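Local coordinates for protein RNA-dependent RNA polymerase (Toscana virus, PDB 6QW0) that carries the N-terminal cap-snatching endonuclease of the viral L protein, which probably cuts capped host RNAs, with manganese at its active site, to prime viral transcription, at residues I18-Y24 against V175-L181; Q58-I63 against N187-R192; T130-G134 against F193-R197. All blocks are in the same frame, centred on the assembly; numbering follows the deposited sequence.

Overall arrangement
The three contacts tie together one α/β nuclease domain. Contact 1 is a partly buried strand pairing inside the central mixed sheet, held by backbone hydrogen bonds and a tyrosine. Contact 2 is buried and joins a loop to helix 183-203: two turns close round a glutamate, and V175 of contact 1 packs against I189 and V190 on that helical segment. Contact 3 joins the end of a sheet strand to the next turn of the same helix, touching contact 2 through I63 and L195, but lies at the surface, where aromatic packing and waters replace direct hydrogen bonds. The T131 side chain of contact 3 is about 7 Å from a manganese ion, against about 12 Å for S177 of contact 1.

Contact 1. Residues I18-Y24 against V175-L181; sequences IHPLRRY and VVSNLDL
Y24 and N178 are the residues most covered, followed by V176 and R22, where strand 22-24 runs antiparallel to strand 175-177, the axes 4.8 Å apart at 157°. R22 and S177 form a hydrogen-bonded pair (R22 N to S177 O 2.8 Å, S177 N to R22 O 3.0 Å), as do Y24 and V175 (Y24 N to V175 O 2.8 Å, V175 N to Y24 O 3.0 Å); R23 and V176 are the non-hydrogen-bonded pair between them. Y24 (chi1 m, chi2 -90°) lays its ring on the same face of the sheet as R22, S177 and V175. Its hydroxyl donates to L179 O (2.6 Å) and accepts from L181 N (3.0 Å), while L181 CB sits over the ring face, 4.3 Å from the centroid, in a CH-pi contact. The pairing makes 22-25 the neighbour of 174-177, itself hairpinned to strand 163-171 in the mixed sheet of this PDDEXK-clan nuclease. N178, just past the strand, adopts the p rotamer and points toward 18-24; its ND2 donates to H19 O (2.8 Å) and to L165 O, and its OD1 takes I167 N, so one amide joins the incoming loop to strand 163-171. Water 1 links P20 O (2.7 Å) to N178 O (2.8 Å). On the opposite face, which carries V176 and R23, L21 CB packs on V176 CG1 at 4.1 Å, and V176 CA makes a CA-H...O contact with R22 O (3.3 Å). On the Y24 face, R22 (m, t, p) bends its guanidinium toward D180, NH1 meeting D180 OD1 at 3.0 Å in a salt bridge.

Contact 2. Residues Q58-I63 against N187-R192; sequences QSGSTI and NEIVFR
Segment 58-63 is two overlapping beta turns, type II from Q58 to S61 and type I from G60 to I63, folded over one flank of helix 187-192; S59 and E188 have the closest CA atoms, 5.5 Å apart. Hydrogen bonding centres on the carboxylate of E188 (chi1 t, chi2 p), which reaches into the hollow of the turns. OE1 accepts from G60 N at 2.9 Å, nearly linearly, while OE2 accepts from T62 N (3.1 Å) and T62 OG1 (2.6 Å). T62 OG1 in turn accepts from R192 NH1 at 3.0 Å; R192 NH1 also makes a weak bond to T62 O (3.2 Å). Water 3 bridges S59 OG (3.0 Å) and E188 OE1 (2.9 Å). Packing is supplied by F191 (chi1 t, chi2 -88°): G60 N and S59 O stand over one face of its ring, G60 CA is 3.6 Å from F191 CD1, and I63 CD1 meets F191 CE1 near the ring edge at 3.7 Å. G60 (phi 101°, psi 0°) fills the third position of the type II turn, where a CB would jam against S59 O and lie 2.6 Å from F191 CE1. The loop, lying between strands 46-49 and 66-68, thus covers one flank of helix 183-203; R192 bonds F81 O and makes a cation-pi contact with F81 of helix 77-82, and I189 and V190 face strands 163-171 and 174-177.

Contact 3. Residues T130-G134 against F193-R197; sequences TTTMG and FRLAR. With SO4 (sulfate ion), chain G; SO4 (sulfate ion), chain E.
The methyl CE of M133, built as selenomethionine, lies over the face of the R197 guanidinium, 3.4 Å from R197 CZ, in a contact where the two segments share no direct hydrogen bond. The M133 side chain is m at all three angles, which curls it back toward helix 193-197; its SE also makes a Met-aromatic contact with F193, oblique to the ring and 5.4 Å from the centroid. F193 (chi1 t) points toward the loop: its CE1 is 3.6 Å from T131 CB. The backbones stay well apart, T131 CA to F193 CA 8.2 Å and M133 CA to R197 CA 8.9 Å, so the helix side chains, M133 and two waters bridge the gap, with T132 O meeting F193 CZ at 3.3 Å near the ring plane. Water 4 joins T132 O (2.8 Å) weakly to R197 NH1 (2.9 Å); water 5 joins M133 O (2.8 Å) to R197 NH2 (2.9 Å). T132 OG1 accepts from G134 N at 3.0 Å, forming an ST turn, and bonds S138 OG. Of two sulfates, probably from the crystallisation liquor, that of chain G takes T130 OG1 at O3 (2.7 Å) and T131 OG1 at O1 (2.8 Å), that of chain E R194 NH2 at O2 (2.9 Å). Strand 124-131 carries E128 and F129, manganese ligands with H79 and D114, so F193 and R197 pack against the end of the metal-bearing strand and the loop that follows it, in the core of a PDDEXK-clan nuclease.

Contact 1. Residues I18-Y24 against V175-L181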
# COMPACT_ATOMS: atom_id res chain seq x y z
N ILE A 18 -1.13 -16.90 0.73
CA ILE A 18 -1.58 -15.85 -0.18
C ILE A 18 -3.08 -15.99 -0.35
O ILE A 18 -3.56 -16.99 -0.90
CB ILE A 18 -0.86 -15.90 -1.54
CG1 ILE A 18 0.65 -16.05 -1.36
CG2 ILE A 18 -1.17 -14.59 -2.33
CD1 ILE A 18 1.41 -16.18 -2.67
N HIS A 19 -3.84 -15.00 0.16
CA HIS A 19 -5.28 -15.00 -0.04
C HIS A 19 -5.58 -14.57 -1.48
O HIS A 19 -4.78 -13.87 -2.10
CB HIS A 19 -5.97 -14.05 0.95
CG HIS A 19 -5.90 -14.52 2.37
ND1 HIS A 19 -6.91 -15.25 2.95
CD2 HIS A 19 -4.94 -14.38 3.31
CE1 HIS A 19 -6.57 -15.55 4.20
NE2 HIS A 19 -5.38 -15.02 4.44
N PRO A 20 -6.70 -15.03 -2.05
CA PRO A 20 -6.98 -14.75 -3.47
C PRO A 20 -7.27 -13.28 -3.72
O PRO A 20 -7.91 -12.61 -2.91
CB PRO A 20 -8.21 -15.62 -3.78
CG PRO A 20 -8.82 -15.91 -2.43
CD PRO A 20 -7.68 -15.94 -1.44
N LEU A 21 -6.78 -12.78 -4.86
CA LEU A 21 -7.07 -11.42 -5.28
C LEU A 21 -8.54 -11.28 -5.65
O LEU A 21 -9.12 -12.16 -6.29
CB LEU A 21 -6.21 -11.02 -6.47
CG LEU A 21 -4.70 -10.90 -6.22
CD1 LEU A 21 -3.98 -10.84 -7.55
CD2 LEU A 21 -4.32 -9.70 -5.33
N ARG A 22 -9.14 -10.17 -5.23
CA ARG A 22 -10.52 -9.83 -5.52
C ARG A 22 -10.57 -8.50 -6.25
O ARG A 22 -9.74 -7.61 -6.03
CB ARG A 22 -11.35 -9.74 -4.23
CG ARG A 22 -11.40 -11.07 -3.44
CD ARG A 22 -11.97 -10.88 -2.04
NE ARG A 22 -13.18 -10.06 -2.07
CZ ARG A 22 -13.87 -9.69 -1.00
NH1 ARG A 22 -13.48 -10.07 0.21
NH2 ARG A 22 -14.94 -8.92 -1.14
N ARG A 23 -11.59 -8.34 -7.09
CA ARG A 23 -11.83 -7.07 -7.77
C ARG A 23 -12.90 -6.29 -7.03
O ARG A 23 -13.96 -6.83 -6.68
CB ARG A 23 -12.25 -7.28 -9.22
CG ARG A 23 -11.25 -8.10 -10.03
CD ARG A 23 -11.34 -7.78 -11.51
NE ARG A 23 -10.22 -8.39 -12.24
CZ ARG A 23 -9.96 -8.16 -13.51
NH1 ARG A 23 -10.73 -7.34 -14.22
NH2 ARG A 23 -8.92 -8.75 -14.08
N TYR A 24 -12.62 -5.01 -6.79
CA TYR A 24 -13.52 -4.10 -6.10
C TYR A 24 -13.79 -2.91 -7.01
O TYR A 24 -12.87 -2.40 -7.65
CB TYR A 24 -12.92 -3.57 -4.81
CG TYR A 24 -12.63 -4.58 -3.73
CD1 TYR A 24 -13.59 -4.90 -2.79
CD2 TYR A 24 -11.39 -5.18 -3.63
CE1 TYR A 24 -13.34 -5.79 -1.78
CE2 TYR A 24 -11.13 -6.10 -2.62
CZ TYR A 24 -12.11 -6.38 -1.70
OH TYR A 24 -11.89 -7.27 -0.66
N VAL A 175 -10.15 -1.20 -7.15
CA VAL A 175 -8.99 -1.78 -6.49
C VAL A 175 -8.99 -3.27 -6.74
O VAL A 175 -10.06 -3.90 -6.71
CB VAL A 175 -9.03 -1.49 -4.97
CG1 VAL A 175 -8.08 -2.37 -4.21
CG2 VAL A 175 -8.75 -0.01 -4.70
N VAL A 176 -7.82 -3.84 -7.01
CA VAL A 176 -7.62 -5.29 -6.96
C VAL A 176 -6.78 -5.58 -5.72
O VAL A 176 -5.67 -5.06 -5.59
CB VAL A 176 -6.94 -5.82 -8.23
CG1 VAL A 176 -6.72 -7.32 -8.11
CG2 VAL A 176 -7.82 -5.50 -9.44
N SER A 177 -7.32 -6.40 -4.82
CA SER A 177 -6.63 -6.65 -3.55
C SER A 177 -7.08 -8.00 -3.00
O SER A 177 -8.21 -8.43 -3.23
CB SER A 177 -6.94 -5.55 -2.52
OG SER A 177 -6.20 -5.76 -1.32
N ASN A 178 -6.19 -8.64 -2.24
CA ASN A 178 -6.61 -9.82 -1.49
C ASN A 178 -6.90 -9.50 -0.02
O ASN A 178 -7.19 -10.42 0.76
CB ASN A 178 -5.59 -10.97 -1.64
CG ASN A 178 -4.17 -10.59 -1.28
OD1 ASN A 178 -3.84 -9.43 -1.08
ND2 ASN A 178 -3.30 -11.60 -1.23
N LEU A 179 -6.87 -8.23 0.36
CA LEU A 179 -7.51 -7.85 1.61
C LEU A 179 -9.03 -7.88 1.44
O LEU A 179 -9.55 -7.85 0.32
CB LEU A 179 -7.05 -6.46 2.06
CG LEU A 179 -5.59 -6.33 2.48
CD1 LEU A 179 -5.17 -4.85 2.49
CD2 LEU A 179 -5.36 -6.97 3.85
N ASP A 180 -9.74 -7.93 2.57
CA ASP A 180 -11.20 -7.90 2.59
C ASP A 180 -11.64 -6.46 2.92
O ASP A 180 -11.74 -6.08 4.08
CB ASP A 180 -11.72 -8.90 3.62
CG ASP A 180 -13.24 -8.94 3.70
OD1 ASP A 180 -13.92 -8.51 2.74
OD2 ASP A 180 -13.75 -9.40 4.74
N LEU A 181 -11.89 -5.67 1.88
CA LEU A 181 -12.05 -4.22 2.03
C LEU A 181 -13.52 -3.83 1.99
O LEU A 181 -14.31 -4.40 1.23
CB LEU A 181 -11.31 -3.48 0.92
CG LEU A 181 -9.80 -3.72 0.82
CD1 LEU A 181 -9.25 -3.11 -0.45
CD2 LEU A 181 -9.06 -3.17 2.04
O HOH W 1 -8.83 -12.37 -0.41
O HOH W 2 -15.30 -6.93 1.35

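Contact 2. Residues Q58-I63 against N187-R192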
# COMPACT_ATOMS: atom_id res chain seq x y z
N GLN A 58 -17.36 12.09 4.27
CA GLN A 58 -17.32 11.73 2.86
C GLN A 58 -15.96 11.12 2.53
O GLN A 58 -15.00 11.21 3.30
CB GLN A 58 -17.56 12.96 1.98
CG GLN A 58 -16.34 13.88 1.87
CD GLN A 58 -16.42 14.84 0.69
OE1 GLN A 58 -17.33 15.68 0.62
NE2 GLN A 58 -15.49 14.71 -0.24
N SER A 59 -15.86 10.49 1.36
CA SER A 59 -14.56 10.04 0.88
C SER A 59 -13.58 11.21 0.84
O SER A 59 -13.94 12.34 0.49
CB SER A 59 -14.67 9.40 -0.50
OG SER A 59 -15.41 8.20 -0.45
N GLY A 60 -12.34 10.95 1.24
CA GLY A 60 -11.31 11.95 1.29
C GLY A 60 -11.03 12.50 2.68
O GLY A 60 -10.14 13.34 2.82
N SER A 61 -11.75 12.03 3.70
CA SER A 61 -11.56 12.55 5.04
C SER A 61 -10.18 12.25 5.60
O SER A 61 -9.76 12.89 6.57
CB SER A 61 -12.61 11.99 5.99
OG SER A 61 -12.52 10.58 6.04
N THR A 62 -9.44 11.31 5.01
CA THR A 62 -8.08 11.06 5.48
C THR A 62 -7.05 12.04 4.93
O THR A 62 -5.88 11.96 5.31
CB THR A 62 -7.61 9.64 5.15
OG1 THR A 62 -7.52 9.49 3.72
CG2 THR A 62 -8.55 8.60 5.73
N ILE A 63 -7.43 12.94 4.02
CA ILE A 63 -6.46 13.81 3.37
C ILE A 63 -6.11 14.97 4.31
O ILE A 63 -7.01 15.62 4.85
CB ILE A 63 -7.02 14.33 2.04
CG1 ILE A 63 -7.25 13.16 1.08
CG2 ILE A 63 -6.07 15.35 1.42
CD1 ILE A 63 -8.19 13.52 -0.07
N ASN A 187 -13.20 3.13 -1.66
CA ASN A 187 -13.43 4.50 -2.11
C ASN A 187 -12.33 5.45 -1.64
O ASN A 187 -11.97 6.39 -2.36
CB ASN A 187 -14.80 4.98 -1.63
CG ASN A 187 -15.93 4.40 -2.44
OD1 ASN A 187 -15.72 3.78 -3.49
ND2 ASN A 187 -17.16 4.60 -1.96
N GLU A 188 -11.80 5.26 -0.43
CA GLU A 188 -10.76 6.17 0.05
C GLU A 188 -9.48 6.02 -0.77
O GLU A 188 -8.86 7.01 -1.17
CB GLU A 188 -10.48 5.95 1.53
CG GLU A 188 -9.67 7.07 2.19
CD GLU A 188 -10.49 8.36 2.38
OE1 GLU A 188 -11.72 8.31 2.20
OE2 GLU A 188 -9.88 9.40 2.67
N ILE A 189 -9.09 4.78 -1.07
CA ILE A 189 -7.93 4.54 -1.92
C ILE A 189 -8.14 5.15 -3.30
O ILE A 189 -7.28 5.88 -3.82
CB ILE A 189 -7.63 3.04 -1.99
CG1 ILE A 189 -7.15 2.54 -0.62
CG2 ILE A 189 -6.60 2.74 -3.07
CD1 ILE A 189 -7.43 1.05 -0.37
N VAL A 190 -9.28 4.85 -3.93
CA VAL A 190 -9.54 5.37 -5.27
C VAL A 190 -9.65 6.89 -5.26
O VAL A 190 -9.08 7.57 -6.12
CB VAL A 190 -10.80 4.71 -5.86
CG1 VAL A 190 -11.14 5.33 -7.22
CG2 VAL A 190 -10.61 3.21 -6.01
N PHE A 191 -10.35 7.45 -4.28
CA PHE A 191 -10.48 8.91 -4.19
C PHE A 191 -9.11 9.58 -4.09
O PHE A 191 -8.84 10.58 -4.77
CB PHE A 191 -11.36 9.26 -2.99
CG PHE A 191 -11.73 10.72 -2.92
CD1 PHE A 191 -10.91 11.62 -2.26
CD2 PHE A 191 -12.90 11.18 -3.49
CE1 PHE A 191 -11.24 12.96 -2.17
CE2 PHE A 191 -13.25 12.53 -3.41
CZ PHE A 191 -12.42 13.41 -2.75
N ARG A 192 -8.23 9.06 -3.23
CA ARG A 192 -6.90 9.64 -3.09
C ARG A 192 -6.07 9.47 -4.36
O ARG A 192 -5.28 10.35 -4.71
CB ARG A 192 -6.17 9.00 -1.89
CG ARG A 192 -6.80 9.34 -0.54
CD ARG A 192 -6.00 8.71 0.65
NE ARG A 192 -4.63 9.21 0.71
CZ ARG A 192 -4.16 10.05 1.63
NH1 ARG A 192 -4.96 10.49 2.61
NH2 ARG A 192 -2.90 10.45 1.58
O HOH W 3 -13.99 6.66 1.65

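Contact 3. Residues T130-G134 against F193-R197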
# COMPACT_ATOMS: atom_id res chain seq x y z
N THR A 130 0.42 -0.70 -5.18
CA THR A 130 0.82 -0.36 -6.54
C THR A 130 -0.34 0.36 -7.21
O THR A 130 -1.47 0.36 -6.70
CB THR A 130 1.28 -1.62 -7.31
OG1 THR A 130 1.90 -1.25 -8.56
CG2 THR A 130 0.11 -2.54 -7.58
N THR A 131 -0.04 1.04 -8.31
CA THR A 131 -1.02 1.82 -9.06
C THR A 131 -0.96 1.42 -10.53
O THR A 131 -0.01 0.79 -10.98
CB THR A 131 -0.76 3.33 -8.95
OG1 THR A 131 0.45 3.65 -9.65
CG2 THR A 131 -0.62 3.76 -7.49
N THR A 132 -1.98 1.83 -11.28
CA THR A 132 -1.96 1.70 -12.72
C THR A 132 -2.77 2.84 -13.32
O THR A 132 -3.76 3.26 -12.74
CB THR A 132 -2.52 0.36 -13.21
OG1 THR A 132 -2.44 0.32 -14.64
CG2 THR A 132 -3.97 0.17 -12.79
N MSE A 133 -2.32 3.33 -14.47
CA MSE A 133 -3.09 4.33 -15.21
C MSE A 133 -4.08 3.67 -16.18
O MSE A 133 -4.79 4.35 -16.91
CB MSE A 133 -2.14 5.25 -15.98
CG MSE A 133 -1.18 6.03 -15.09
SE MSE A 133 -2.13 7.32 -13.99
CE MSE A 133 -2.81 8.48 -15.41
N GLY A 134 -4.12 2.34 -16.18
CA GLY A 134 -4.99 1.57 -17.05
C GLY A 134 -6.29 1.16 -16.39
O GLY A 134 -6.78 1.82 -15.47
N PHE A 193 -6.23 8.32 -5.06
CA PHE A 193 -5.51 8.09 -6.31
C PHE A 193 -5.94 9.10 -7.37
O PHE A 193 -5.10 9.67 -8.06
CB PHE A 193 -5.74 6.65 -6.80
CG PHE A 193 -5.02 6.30 -8.07
CD1 PHE A 193 -3.65 6.48 -8.20
CD2 PHE A 193 -5.72 5.74 -9.14
CE1 PHE A 193 -2.99 6.13 -9.37
CE2 PHE A 193 -5.06 5.38 -10.31
CZ PHE A 193 -3.70 5.57 -10.43
N ARG A 194 -7.25 9.33 -7.48
CA ARG A 194 -7.74 10.27 -8.49
C ARG A 194 -7.20 11.67 -8.23
O ARG A 194 -6.78 12.37 -9.17
CB ARG A 194 -9.26 10.28 -8.49
CG ARG A 194 -9.88 8.98 -8.99
CD ARG A 194 -11.38 9.06 -8.90
NE ARG A 194 -12.03 7.91 -9.51
CZ ARG A 194 -13.35 7.79 -9.66
NH1 ARG A 194 -14.15 8.76 -9.24
NH2 ARG A 194 -13.85 6.70 -10.22
N LEU A 195 -7.18 12.09 -6.97
CA LEU A 195 -6.66 13.40 -6.64
C LEU A 195 -5.16 13.47 -6.89
O LEU A 195 -4.64 14.48 -7.38
CB LEU A 195 -6.98 13.73 -5.18
CG LEU A 195 -6.44 15.08 -4.71
CD1 LEU A 195 -7.06 16.21 -5.55
CD2 LEU A 195 -6.75 15.27 -3.23
N ALA A 196 -4.44 12.38 -6.57
CA ALA A 196 -3.01 12.34 -6.82
C ALA A 196 -2.69 12.47 -8.30
O ALA A 196 -1.72 13.14 -8.68
CB ALA A 196 -2.42 11.05 -6.25
N ARG A 197 -3.51 11.84 -9.16
CA ARG A 197 -3.32 11.98 -10.60
C ARG A 197 -3.53 13.42 -11.05
O ARG A 197 -2.79 13.93 -11.90
CB ARG A 197 -4.27 11.06 -11.35
CG ARG A 197 -3.88 9.59 -11.28
CD ARG A 197 -5.00 8.69 -11.75
NE ARG A 197 -5.43 8.99 -13.12
CZ ARG A 197 -5.84 8.06 -13.99
NH1 ARG A 197 -5.86 6.78 -13.64
NH2 ARG A 197 -6.23 8.42 -15.20
S SO4 G . 3.71 1.96 -8.72
O1 SO4 G . 2.69 2.85 -8.20
O2 SO4 G . 5.01 2.58 -8.54
O3 SO4 G . 3.69 0.66 -8.04
O4 SO4 G . 3.46 1.75 -10.15
S SO4 E . -17.40 5.71 -9.30
O1 SO4 E . -18.63 6.24 -8.74
O2 SO4 E . -16.79 6.71 -10.18
O3 SO4 E . -17.70 4.50 -10.06
O4 SO4 E . -16.49 5.40 -8.21
O HOH W 4 -6.29 3.88 -13.72
O HOH W 5 -7.02 5.84 -16.30